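Side-chain contacts in endonuclease V (Homo sapiens, PDB 6OZE), which cleaves inosine-containing RNA as an endoribonuclease, probably by metal-ion-dependent hydrolysis of the phosphodiester backbone: residues V114-G119 and V213-A218; R91-L96 and F128-H133. The protein carries 4 engineered substitutions. All coordinates share one frame; numbering follows the deposited sequence. Where two conformers were deposited one is given.

Contact 1 (V114-G119 and V213-A218); sequences VLLVDG and VRLTSA. Engineered in segment 213-218: Ser217 (natural residue Cys), Ala218 (natural residue Cys).
Leu215 swings CG anti to its backbone N (chi1 176°), and a second torsion of 61° folds CD1 back and leaves CD2 extended away from CA, pointing at Val114 and Leu116. Val114 answers with a chi1 of 56°, which tucks CG1 between its own backbone N and carbonyl carbon and leaves both methyls facing the helix. Val114 and Leu215 therefore meet tip to tip. Leu215 CD2 rests against the fork of the valine, 3.8 Å from Val114 CG2 and 3.9 Å from Val114 CG1. Leu116 comes in at a slant and puts one branch against the same methyl, CD2 lying 4.1 Å from Leu215 CD2. A single methyl of the helix thus fits among three methyls of segment 114-119. Branched residues suit both sides: valine fills the space close to its backbone, while the leucines reach across a gap that leaves the CA atoms of Leu116 and Thr216 7.9 Å apart. Thr216 borders the patch loosely. Its OG1 hydrogen-bonds to the carbonyl oxygen of Ala212 one turn earlier, so this buried hydroxyl is satisfied inside its own helix and can sit beside an apolar wall. In the RNase H-like fold, strand 115-118 runs in the middle of the mixed sheet, parallel to strands 39-47 and 142-146, and helix 209-218 packs across one face. Leu116 also touches Val40 and Val143 on those two strands, Thr216 reaches Val143 and Leu189, and Leu215 leans on Leu37, a residue of a sodium site.

Contact 2 (R91-L96 and F128-H133); sequences REVPFL and FGVASH. Engineered in segment 128-133: Ser132 (natural residue Cys).
The imidazole of His133 is met by both methyls of Val93, which crosses it at a slant: His133 CG lies 4.2 Å from Val93 CG2, and His133 CD2 is 4.2 Å from Val93 CG1. Phe90, just before the segment in helix 89-106, makes a T-shaped (edge-to-face) pair with the same imidazole. One face of the Phe128 ring carries the backbone N of His133, 3.7 Å above the plane and offset toward the rim. Val93 holds CG1 anti to its backbone N (chi1 168°), which leaves CG2 to wedge between Val130 and the base of the histidine. Val93 CG2 is 4.0 Å from Val130 CG2, the two valines sliding past each other in opposite directions, and 4.1 Å from His133 CB. Compact valines let the helices come close, with the CA atoms of Val93 and Val130 6.9 Å apart. Both helices lie on one face of the RNase H-like sheet, Glu92 and Leu96 touching Val45 on strand 39-47 and Val130 touching Val117 on strand 115-118. The extended Glu92 brings OE1 within 4.0 Å of Val130 CG2. That approach is van der Waals only, so the two helices are joined here by shape and apolar packing rather than by polar bonds.

From the N terminus, the chain first enters contact 2 at 91-96 in helix 89-106, then passes through strand 115-118, the first half of contact 1. Contact 2 closes a short loop containing that strand at 128-133, where helix 130-138 begins. Contact 1 closes later, at 213-218, after the chain has added strand 142-146 beside the first and then strands 174-178, 184-189 and 199-205 beyond it. The two loops therefore cross. The strand has a helix on either side: helix 209-218 on one face and helix 130-138 on the other, where Val117 CB lies 3.8 Å from Ala131 CB. Contact 1 ties helix 209-218 to the central strand; contact 2 ties helices 89-106 and 130-138 together on the opposite face.

Contact 1 (V114-G119 and V213-A218)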
loop_
_atom_site.group_PDB
_atom_site.type_symbol
_atom_site.label_atom_id
_atom_site.label_comp_id
_atom_site.label_asym_id
_atom_site.label_seq_id
_atom_site.Cartn_x
_atom_site.Cartn_y
_atom_site.Cartn_z
ATOM N N VAL A 114 11.689 -1.305 0.833
ATOM C CA VAL A 114 10.478 -0.506 0.684
ATOM C C VAL A 114 9.330 -1.492 0.522
ATOM O O VAL A 114 9.500 -2.572 -0.052
ATOM C CB VAL A 114 10.609 0.438 -0.549
ATOM C CG1 VAL A 114 10.933 -0.363 -1.829
ATOM C CG2 VAL A 114 9.334 1.258 -0.753
ATOM N N LEU A 115 8.154 -1.118 1.017
ATOM C CA LEU A 115 6.953 -1.926 0.857
ATOM C C LEU A 115 5.967 -1.178 -0.021
ATOM O O LEU A 115 5.699 0.006 0.215
ATOM C CB LEU A 115 6.267 -2.171 2.207
ATOM C CG LEU A 115 7.013 -2.972 3.268
ATOM C CD1 LEU A 115 6.160 -3.019 4.553
ATOM C CD2 LEU A 115 7.278 -4.368 2.750
ATOM N N LEU A 116 5.407 -1.880 -0.991
ATOM C CA LEU A 116 4.219 -1.429 -1.702
ATOM C C LEU A 116 3.022 -2.088 -1.025
ATOM O O LEU A 116 2.951 -3.324 -0.937
ATOM C CB LEU A 116 4.273 -1.806 -3.177
ATOM C CG LEU A 116 5.477 -1.283 -3.974
ATOM C CD1 LEU A 116 5.271 -1.568 -5.464
ATOM C CD2 LEU A 116 5.724 0.220 -3.748
ATOM N N VAL A 117 2.087 -1.268 -0.562
ATOM C CA VAL A 117 0.975 -1.713 0.275
ATOM C C VAL A 117 -0.313 -1.575 -0.512
ATOM O O VAL A 117 -0.596 -0.505 -1.064
ATOM C CB VAL A 117 0.901 -0.849 1.538
ATOM C CG1 VAL A 117 -0.275 -1.269 2.419
ATOM C CG2 VAL A 117 2.185 -0.963 2.284
ATOM N N ASP A 118 -1.096 -2.649 -0.567
ATOM C CA ASP A 118 -2.435 -2.551 -1.126
ATOM C C ASP A 118 -3.308 -1.778 -0.146
ATOM O O ASP A 118 -3.888 -2.364 0.771
ATOM C CB ASP A 118 -3.011 -3.939 -1.412
ATOM C CG ASP A 118 -4.365 -3.881 -2.115
ATOM O OD1 ASP A 118 -4.901 -2.775 -2.339
ATOM O OD2 ASP A 118 -4.898 -4.952 -2.455
ATOM N N GLY A 119 -3.398 -0.471 -0.339
ATOM C CA GLY A 119 -4.053 0.408 0.609
ATOM C C GLY A 119 -3.524 1.814 0.430
ATOM O O GLY A 119 -2.647 2.071 -0.388
ATOM N N VAL A 213 5.686 7.457 -6.889
ATOM C CA VAL A 213 4.992 7.241 -8.153
ATOM C C VAL A 213 5.932 6.617 -9.171
ATOM O O VAL A 213 5.552 5.703 -9.914
ATOM C CB VAL A 213 4.364 8.558 -8.639
ATOM C CG1 VAL A 213 3.833 8.421 -10.069
ATOM C CG2 VAL A 213 3.263 8.960 -7.700
ATOM N N ARG A 214 7.174 7.102 -9.224
ATOM C CA ARG A 214 8.143 6.534 -10.153
ATOM C C ARG A 214 8.457 5.083 -9.809
ATOM O O ARG A 214 8.589 4.244 -10.709
ATOM C CB ARG A 214 9.408 7.380 -10.166
ATOM C CG ARG A 214 9.168 8.782 -10.696
ATOM C CD ARG A 214 10.451 9.418 -11.196
ATOM N NE ARG A 214 11.563 9.226 -10.269
ATOM C CZ ARG A 214 12.538 8.340 -10.443
ATOM N NH1 ARG A 214 13.506 8.240 -9.541
ATOM N NH2 ARG A 214 12.542 7.557 -11.517
ATOM N N LEU A 215 8.596 4.770 -8.520
ATOM C CA LEU A 215 8.859 3.388 -8.132
ATOM C C LEU A 215 7.693 2.488 -8.515
ATOM O O LEU A 215 7.893 1.369 -9.007
ATOM C CB LEU A 215 9.073 3.296 -6.614
ATOM C CG LEU A 215 9.264 1.879 -6.071
ATOM C CD1 LEU A 215 10.488 1.237 -6.699
ATOM C CD2 LEU A 215 9.381 1.921 -4.544
ATOM N N THR A 216 6.463 2.950 -8.280
ATOM C CA THR A 216 5.307 2.137 -8.647
ATOM C C THR A 216 5.297 1.857 -10.146
ATOM O O THR A 216 5.026 0.727 -10.577
ATOM C CB THR A 216 4.029 2.851 -8.209
ATOM O OG1 THR A 216 4.086 3.065 -6.792
ATOM C CG2 THR A 216 2.812 1.977 -8.496
ATOM N N SER A 217 5.580 2.877 -10.958
ATOM C CA SER A 217 5.685 2.651 -12.397
ATOM C C SER A 217 6.764 1.623 -12.718
ATOM O O SER A 217 6.548 0.720 -13.540
ATOM C CB SER A 217 5.951 3.968 -13.136
ATOM O OG SER A 217 5.717 3.814 -14.523
ATOM N N ALA A 218 7.929 1.738 -12.074
ATOM C CA ALA A 218 9.038 0.833 -12.353
ATOM C C ALA A 218 8.705 -0.604 -11.975
ATOM O O ALA A 218 9.250 -1.545 -12.573
ATOM C CB ALA A 218 10.281 1.309 -11.604
#

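Contact 2 (R91-L96 and F128-H133)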
loop_
_atom_site.group_PDB
_atom_site.type_symbol
_atom_site.label_atom_id
_atom_site.label_comp_id
_atom_site.label_asym_id
_atom_site.label_seq_id
_atom_site.Cartn_x
_atom_site.Cartn_y
_atom_site.Cartn_z
ATOM N N ARG A 91 -7.357 -3.247 11.900
ATOM C CA ARG A 91 -7.659 -4.654 11.667
ATOM C C ARG A 91 -6.504 -5.397 11.016
ATOM O O ARG A 91 -6.282 -6.572 11.328
ATOM C CB ARG A 91 -8.896 -4.785 10.775
ATOM C CG ARG A 91 -9.996 -3.795 11.111
ATOM C CD ARG A 91 -11.337 -4.472 11.175
ATOM N NE ARG A 91 -11.703 -5.136 9.933
ATOM C CZ ARG A 91 -12.478 -6.214 9.874
ATOM N NH1 ARG A 91 -12.949 -6.763 10.983
ATOM N NH2 ARG A 91 -12.774 -6.749 8.704
ATOM N N GLU A 92 -5.757 -4.736 10.133
ATOM C CA GLU A 92 -4.800 -5.381 9.235
ATOM C C GLU A 92 -3.350 -5.256 9.677
ATOM O O GLU A 92 -2.580 -6.216 9.544
ATOM C CB GLU A 92 -4.917 -4.784 7.830
ATOM C CG GLU A 92 -6.224 -5.072 7.125
ATOM C CD GLU A 92 -6.211 -4.581 5.689
ATOM O OE1 GLU A 92 -5.148 -4.112 5.235
ATOM O OE2 GLU A 92 -7.258 -4.672 5.016
ATOM N N VAL A 93 -2.948 -4.082 10.176
ATOM C CA VAL A 93 -1.533 -3.863 10.505
ATOM C C VAL A 93 -0.957 -4.887 11.471
ATOM O O VAL A 93 0.196 -5.311 11.266
ATOM C CB VAL A 93 -1.294 -2.403 10.915
ATOM C CG1 VAL A 93 0.087 -2.249 11.527
ATOM C CG2 VAL A 93 -1.420 -1.479 9.715
ATOM N N PRO A 94 -1.658 -5.332 12.534
ATOM C CA PRO A 94 -1.038 -6.315 13.436
ATOM C C PRO A 94 -0.484 -7.526 12.709
ATOM O O PRO A 94 0.609 -8.009 13.036
ATOM C CB PRO A 94 -2.184 -6.700 14.375
ATOM C CG PRO A 94 -3.046 -5.502 14.404
ATOM C CD PRO A 94 -3.004 -4.952 13.011
ATOM N N PHE A 95 -1.218 -8.033 11.723
ATOM C CA PHE A 95 -0.796 -9.251 11.047
ATOM C C PHE A 95 0.313 -8.990 10.047
ATOM O O PHE A 95 1.246 -9.793 9.928
ATOM C CB PHE A 95 -2.003 -9.915 10.392
ATOM C CG PHE A 95 -3.100 -10.174 11.360
ATOM C CD1 PHE A 95 -2.993 -11.208 12.271
ATOM C CD2 PHE A 95 -4.206 -9.346 11.417
ATOM C CE1 PHE A 95 -3.989 -11.440 13.195
ATOM C CE2 PHE A 95 -5.203 -9.572 12.353
ATOM C CZ PHE A 95 -5.096 -10.621 13.234
ATOM N N LEU A 96 0.234 -7.876 9.324
ATOM C CA LEU A 96 1.306 -7.558 8.400
ATOM C C LEU A 96 2.593 -7.268 9.153
ATOM O O LEU A 96 3.678 -7.683 8.732
ATOM C CB LEU A 96 0.896 -6.361 7.545
ATOM C CG LEU A 96 -0.321 -6.620 6.658
ATOM C CD1 LEU A 96 -0.650 -5.347 5.850
ATOM C CD2 LEU A 96 -0.034 -7.776 5.714
ATOM N N PHE A 128 -3.888 9.149 7.483
ATOM C CA PHE A 128 -3.109 8.078 8.115
ATOM C C PHE A 128 -3.710 6.703 7.811
ATOM O O PHE A 128 -4.275 6.009 8.670
ATOM C CB PHE A 128 -2.967 8.309 9.621
ATOM C CG PHE A 128 -1.838 7.538 10.235
ATOM C CD1 PHE A 128 -0.526 7.824 9.879
ATOM C CD2 PHE A 128 -2.080 6.530 11.152
ATOM C CE1 PHE A 128 0.529 7.109 10.423
ATOM C CE2 PHE A 128 -1.026 5.816 11.695
ATOM C CZ PHE A 128 0.274 6.115 11.342
ATOM N N GLY A 129 -3.552 6.253 6.569
ATOM C CA GLY A 129 -4.058 4.965 6.156
ATOM C C GLY A 129 -3.085 3.830 6.444
ATOM O O GLY A 129 -2.011 4.014 7.017
ATOM N N VAL A 130 -3.475 2.638 5.985
ATOM C CA VAL A 130 -2.731 1.411 6.277
ATOM C C VAL A 130 -1.261 1.534 5.895
ATOM O O VAL A 130 -0.376 1.054 6.613
ATOM C CB VAL A 130 -3.414 0.195 5.619
ATOM C CG1 VAL A 130 -3.541 0.407 4.108
ATOM C CG2 VAL A 130 -2.661 -1.097 5.932
ATOM N N ALA A 131 -0.969 2.149 4.747
ATOM C CA ALA A 131 0.422 2.217 4.314
ATOM C C ALA A 131 1.256 3.087 5.252
ATOM O O ALA A 131 2.431 2.790 5.501
ATOM C CB ALA A 131 0.499 2.733 2.869
ATOM N N SER A 132 0.678 4.171 5.767
ATOM C CA SER A 132 1.398 5.025 6.706
ATOM C C SER A 132 1.514 4.357 8.064
ATOM O O SER A 132 2.553 4.456 8.732
ATOM C CB SER A 132 0.651 6.341 6.880
ATOM O OG SER A 132 0.757 7.100 5.689
ATOM N N HIS A 133 0.437 3.701 8.490
ATOM C CA HIS A 133 0.400 3.048 9.790
ATOM C C HIS A 133 1.405 1.902 9.826
ATOM O O HIS A 133 2.178 1.769 10.786
ATOM C CB HIS A 133 -1.031 2.551 10.000
ATOM C CG HIS A 133 -1.421 2.311 11.431
ATOM N ND1 HIS A 133 -2.661 2.668 11.909
ATOM C CD2 HIS A 133 -0.759 1.750 12.469
ATOM C CE1 HIS A 133 -2.756 2.326 13.186
ATOM N NE2 HIS A 133 -1.608 1.783 13.552
#